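Local coordinates for protein TetR-family transcriptional regulator (Pectobacterium atrosepticum, PDB 2HYT) that probably binds DNA at cis-regulatory sites as a helix-turn-helix transcription factor of the TetR family, at residues A[79-93]-A[131-145]. Residues are numbered along the deposited sequence; the frame is centred on the assembly and turned at random. Where two conformers were deposited one is given.
With EDO (1,2-ethanediol), chain B.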
# COMPACT_ATOMS: atom_id res chain seq x y z
N SER A 79 -0.42 3.95 -22.63
CA SER A 79 0.45 2.90 -23.20
C SER A 79 -0.12 2.37 -24.51
O SER A 79 0.63 1.93 -25.41
CB SER A 79 0.75 1.79 -22.18
OG SER A 79 -0.40 1.39 -21.50
N ASP A 80 -1.43 2.48 -24.68
CA ASP A 80 -2.07 2.04 -25.94
C ASP A 80 -1.65 2.92 -27.12
O ASP A 80 -1.48 2.43 -28.23
CB ASP A 80 -3.58 2.07 -25.83
CG ASP A 80 -4.15 0.87 -25.11
OD1 ASP A 80 -3.41 -0.11 -24.84
OD2 ASP A 80 -5.36 0.91 -24.87
N THR A 81 -1.47 4.21 -26.86
CA THR A 81 -1.25 5.19 -27.91
C THR A 81 0.22 5.40 -28.17
O THR A 81 0.60 6.07 -29.14
CB THR A 81 -1.90 6.54 -27.56
OG1 THR A 81 -1.28 7.13 -26.42
CG2 THR A 81 -3.31 6.34 -27.23
N ALA A 82 1.06 4.82 -27.33
CA ALA A 82 2.49 5.03 -27.43
C ALA A 82 3.07 4.57 -28.74
O ALA A 82 2.74 3.50 -29.24
CB ALA A 82 3.20 4.33 -26.28
N GLU A 83 3.99 5.41 -29.23
CA GLU A 83 4.79 5.17 -30.42
C GLU A 83 5.95 4.21 -30.12
O GLU A 83 6.24 3.31 -30.91
CB GLU A 83 5.36 6.49 -30.93
N ASP A 84 6.59 4.40 -28.95
CA ASP A 84 7.61 3.46 -28.46
C ASP A 84 7.06 2.84 -27.18
O ASP A 84 6.67 3.57 -26.30
CB ASP A 84 8.91 4.19 -28.15
CG ASP A 84 9.96 3.26 -27.63
OD1 ASP A 84 10.51 2.50 -28.43
OD2 ASP A 84 10.19 3.22 -26.42
N ASP A 85 7.03 1.52 -27.07
CA ASP A 85 6.33 0.92 -25.96
C ASP A 85 7.05 1.10 -24.61
O ASP A 85 6.39 1.24 -23.57
CB ASP A 85 5.99 -0.52 -26.25
CG ASP A 85 5.05 -0.65 -27.47
OD1 ASP A 85 4.27 0.30 -27.71
OD2 ASP A 85 5.15 -1.64 -28.19
N TRP A 86 8.37 1.12 -24.65
CA TRP A 86 9.11 1.40 -23.40
C TRP A 86 8.82 2.82 -22.92
O TRP A 86 8.54 3.04 -21.72
CB TRP A 86 10.61 1.22 -23.59
CG TRP A 86 11.37 1.58 -22.36
CD1 TRP A 86 12.27 2.60 -22.24
CD2 TRP A 86 11.32 0.94 -21.07
NE1 TRP A 86 12.76 2.64 -20.96
CE2 TRP A 86 12.20 1.63 -20.22
CE3 TRP A 86 10.63 -0.15 -20.56
CZ2 TRP A 86 12.40 1.27 -18.87
CZ3 TRP A 86 10.83 -0.51 -19.24
CH2 TRP A 86 11.73 0.19 -18.42
N GLU A 87 8.85 3.78 -23.83
CA GLU A 87 8.58 5.17 -23.44
C GLU A 87 7.12 5.32 -23.01
O GLU A 87 6.83 6.08 -22.10
CB GLU A 87 8.92 6.14 -24.58
CG GLU A 87 10.39 6.13 -24.97
CD GLU A 87 11.32 6.58 -23.85
OE1 GLU A 87 10.91 7.41 -23.01
OE2 GLU A 87 12.47 6.11 -23.83
N GLY A 88 6.22 4.56 -23.61
CA GLY A 88 4.84 4.58 -23.20
C GLY A 88 4.67 4.05 -21.76
O GLY A 88 3.84 4.53 -20.98
N PHE A 89 5.45 3.04 -21.42
CA PHE A 89 5.43 2.47 -20.07
C PHE A 89 5.98 3.49 -19.07
O PHE A 89 5.37 3.70 -18.02
CB PHE A 89 6.24 1.16 -20.06
CG PHE A 89 6.69 0.74 -18.69
CD1 PHE A 89 5.84 0.12 -17.85
CD2 PHE A 89 8.00 0.95 -18.27
CE1 PHE A 89 6.26 -0.30 -16.59
CE2 PHE A 89 8.43 0.53 -17.03
CZ PHE A 89 7.53 -0.10 -16.17
N ARG A 90 7.10 4.13 -19.39
CA ARG A 90 7.66 5.20 -18.51
C ARG A 90 6.64 6.31 -18.35
O ARG A 90 6.44 6.82 -17.25
CB ARG A 90 8.95 5.78 -19.08
CG ARG A 90 10.13 4.79 -19.03
CD ARG A 90 11.42 5.38 -19.64
NE ARG A 90 11.72 6.72 -19.16
CZ ARG A 90 12.42 7.64 -19.82
NH1 ARG A 90 12.94 7.38 -21.01
NH2 ARG A 90 12.59 8.84 -19.28
N CYS A 91 6.02 6.71 -19.45
CA CYS A 91 5.05 7.79 -19.42
C CYS A 91 3.84 7.45 -18.56
O CYS A 91 3.36 8.29 -17.84
CB CYS A 91 4.61 8.12 -20.83
SG CYS A 91 3.55 9.52 -20.92
N ARG A 92 3.37 6.20 -18.66
CA ARG A 92 2.25 5.73 -17.87
C ARG A 92 2.60 5.74 -16.37
O ARG A 92 1.81 6.21 -15.51
CB ARG A 92 1.88 4.34 -18.30
CG ARG A 92 0.79 3.71 -17.50
CD ARG A 92 0.28 2.48 -18.19
NE ARG A 92 -0.40 1.60 -17.25
CZ ARG A 92 -1.11 0.54 -17.60
NH1 ARG A 92 -1.27 0.23 -18.88
NH2 ARG A 92 -1.68 -0.19 -16.65
N CYS A 93 3.78 5.22 -16.05
CA CYS A 93 4.24 5.23 -14.67
C CYS A 93 4.37 6.66 -14.12
O CYS A 93 3.89 6.97 -13.00
CB CYS A 93 5.54 4.46 -14.49
SG CYS A 93 5.44 2.69 -14.78
N SER A 131 -3.71 -5.00 -14.88
CA SER A 131 -3.53 -4.08 -16.00
C SER A 131 -2.05 -3.89 -16.27
O SER A 131 -1.59 -3.99 -17.41
CB SER A 131 -4.18 -2.75 -15.71
OG SER A 131 -4.01 -1.86 -16.81
N MSE A 132 -1.27 -3.60 -15.25
CA MSE A 132 0.17 -3.44 -15.44
C MSE A 132 0.82 -4.74 -15.92
O MSE A 132 1.75 -4.72 -16.73
CB MSE A 132 0.82 -2.94 -14.15
CG MSE A 132 2.31 -2.86 -14.22
SE MSE A 132 2.90 -1.59 -15.55
CE MSE A 132 2.28 0.15 -14.80
N GLN A 133 0.33 -5.88 -15.43
CA GLN A 133 0.82 -7.20 -15.86
C GLN A 133 0.71 -7.37 -17.38
O GLN A 133 1.64 -7.87 -18.01
CB GLN A 133 0.03 -8.31 -15.15
CG GLN A 133 0.47 -9.70 -15.54
CD GLN A 133 -0.37 -10.73 -14.85
OE1 GLN A 133 -1.07 -10.42 -13.87
NE2 GLN A 133 -0.32 -11.96 -15.35
N ARG A 134 -0.42 -6.96 -17.97
CA ARG A 134 -0.63 -7.07 -19.43
C ARG A 134 0.48 -6.32 -20.16
O ARG A 134 1.09 -6.81 -21.13
CB ARG A 134 -1.97 -6.48 -19.86
CG ARG A 134 -3.18 -7.33 -19.53
CD ARG A 134 -4.45 -6.72 -20.13
NE ARG A 134 -4.97 -5.63 -19.31
CZ ARG A 134 -5.62 -4.56 -19.77
NH1 ARG A 134 -5.87 -4.39 -21.07
NH2 ARG A 134 -6.05 -3.64 -18.92
N LEU A 135 0.76 -5.12 -19.68
CA LEU A 135 1.81 -4.31 -20.28
C LEU A 135 3.23 -4.94 -20.12
O LEU A 135 4.01 -5.01 -21.05
CB LEU A 135 1.74 -2.89 -19.71
CG LEU A 135 2.79 -1.91 -20.23
CD1 LEU A 135 2.77 -1.79 -21.75
CD2 LEU A 135 2.56 -0.52 -19.58
N ILE A 136 3.58 -5.33 -18.90
CA ILE A 136 4.85 -6.00 -18.64
C ILE A 136 5.03 -7.26 -19.49
O ILE A 136 6.10 -7.46 -20.04
CB ILE A 136 5.02 -6.29 -17.13
CG1 ILE A 136 5.11 -4.97 -16.41
CG2 ILE A 136 6.21 -7.18 -16.88
CD1 ILE A 136 6.39 -4.18 -16.74
N ASP A 137 4.01 -8.10 -19.56
CA ASP A 137 4.02 -9.33 -20.37
C ASP A 137 4.39 -8.98 -21.81
O ASP A 137 5.27 -9.59 -22.42
CB ASP A 137 2.63 -9.97 -20.29
CG ASP A 137 2.55 -11.31 -20.98
OD1 ASP A 137 2.60 -11.31 -22.22
OD2 ASP A 137 2.35 -12.34 -20.28
N ASN A 138 3.70 -7.97 -22.35
CA ASN A 138 3.99 -7.47 -23.69
C ASN A 138 5.46 -7.06 -23.85
O ASN A 138 6.11 -7.49 -24.83
CB ASN A 138 3.03 -6.36 -24.06
CG ASN A 138 3.36 -5.69 -25.37
OD1 ASN A 138 4.27 -4.89 -25.45
ND2 ASN A 138 2.66 -6.08 -26.43
N LEU A 139 5.98 -6.26 -22.94
CA LEU A 139 7.36 -5.77 -23.02
C LEU A 139 8.39 -6.88 -22.86
O LEU A 139 9.46 -6.84 -23.47
CB LEU A 139 7.60 -4.71 -21.95
CG LEU A 139 6.83 -3.39 -22.16
CD1 LEU A 139 6.83 -2.53 -20.88
CD2 LEU A 139 7.44 -2.58 -23.34
N ILE A 140 8.06 -7.87 -22.04
CA ILE A 140 8.94 -9.05 -21.95
C ILE A 140 8.94 -9.85 -23.26
O ILE A 140 9.99 -10.23 -23.79
CB ILE A 140 8.59 -9.93 -20.74
CG1 ILE A 140 8.96 -9.19 -19.46
CG2 ILE A 140 9.41 -11.26 -20.84
CD1 ILE A 140 8.29 -9.76 -18.18
N ARG A 141 7.75 -10.07 -23.82
CA ARG A 141 7.64 -10.76 -25.09
C ARG A 141 8.40 -10.03 -26.21
O ARG A 141 9.04 -10.69 -27.02
CB ARG A 141 6.17 -10.92 -25.47
CG ARG A 141 5.42 -11.98 -24.67
CD ARG A 141 4.01 -12.04 -25.11
NE ARG A 141 3.25 -13.00 -24.32
CZ ARG A 141 3.00 -14.24 -24.70
NH1 ARG A 141 3.46 -14.70 -25.85
NH2 ARG A 141 2.30 -15.04 -23.91
N GLN A 142 8.37 -8.71 -26.21
CA GLN A 142 9.10 -7.89 -27.18
C GLN A 142 10.62 -7.92 -27.01
O GLN A 142 11.37 -7.49 -27.94
CB GLN A 142 8.64 -6.43 -27.09
CG GLN A 142 7.27 -6.13 -27.58
CD GLN A 142 7.05 -4.67 -27.90
OE1 GLN A 142 7.83 -4.08 -28.68
NE2 GLN A 142 5.97 -4.09 -27.40
N GLY A 143 11.10 -8.46 -25.90
CA GLY A 143 12.53 -8.46 -25.58
C GLY A 143 13.02 -7.12 -25.09
O GLY A 143 14.25 -6.89 -25.03
N VAL A 144 12.10 -6.24 -24.72
CA VAL A 144 12.46 -4.92 -24.18
C VAL A 144 12.81 -5.01 -22.70
O VAL A 144 13.83 -4.44 -22.26
CB VAL A 144 11.33 -3.87 -24.43
CG1 VAL A 144 11.61 -2.53 -23.74
CG2 VAL A 144 11.09 -3.68 -25.96
N VAL A 145 11.95 -5.70 -21.94
CA VAL A 145 12.10 -5.91 -20.50
C VAL A 145 12.64 -7.32 -20.25
O VAL A 145 12.23 -8.30 -20.87
CB VAL A 145 10.79 -5.64 -19.75
CG1 VAL A 145 10.78 -6.21 -18.24
CG2 VAL A 145 10.50 -4.14 -19.76
C1 EDO B . 0.10 2.69 -13.35
O1 EDO B . -0.64 2.08 -14.43
C2 EDO B . -0.28 1.98 -12.05
O2 EDO B . 0.24 0.63 -12.02
O HOH W 1 -2.32 -2.53 -19.56
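F89 sits as a knob in a hole on the facing helix, formed by M132, L135, I136 and L139, a worked example of knobs-into-holes packing between two helices. The selenium of M132, a selenomethionine, meets the ring at its edge, where M132 SE lies 3.7 Å from F89 CE1 in a Met-aromatic contact, and L135 CD2 reaches the same rim at F89 CD1. With CG anti to the backbone N (chi1 160°), the F89 ring extends toward I136, while L139 CD1 packs 3.8 Å from F89 CB. Farther along, W86 CZ3 touches V145 CG2 at 3.7 Å. Segments 85-93 and 131-141, on helices 85-98 and 122-141, run roughly antiparallel (153° between their directions), with axes 10.9 Å apart at closest approach, within the all-helical C-terminal domain of the TetR family; helix 150-170 adds I157 beside F89. Beyond the G143 Schellman turn, V144 folds back onto W86 CB.

Polar groups close both ends. The extended R92 chain carries its guanidinium to S131, R92 NH2 donating to S131 OG at 2.9 Å, while NH1 binds S79 OG almost exactly in the guanidinium plane and a water that also bonds to S131 O. R92 NE donates to O1 of a 1,2-ethanediol, probably from the crystallisation liquor. At the other end Q142 NE2 donates to D85 OD2 at 2.7 Å, nearly straight, with amide and carboxylate planes 87° apart; N138 OD1 accepts from the same nitrogen.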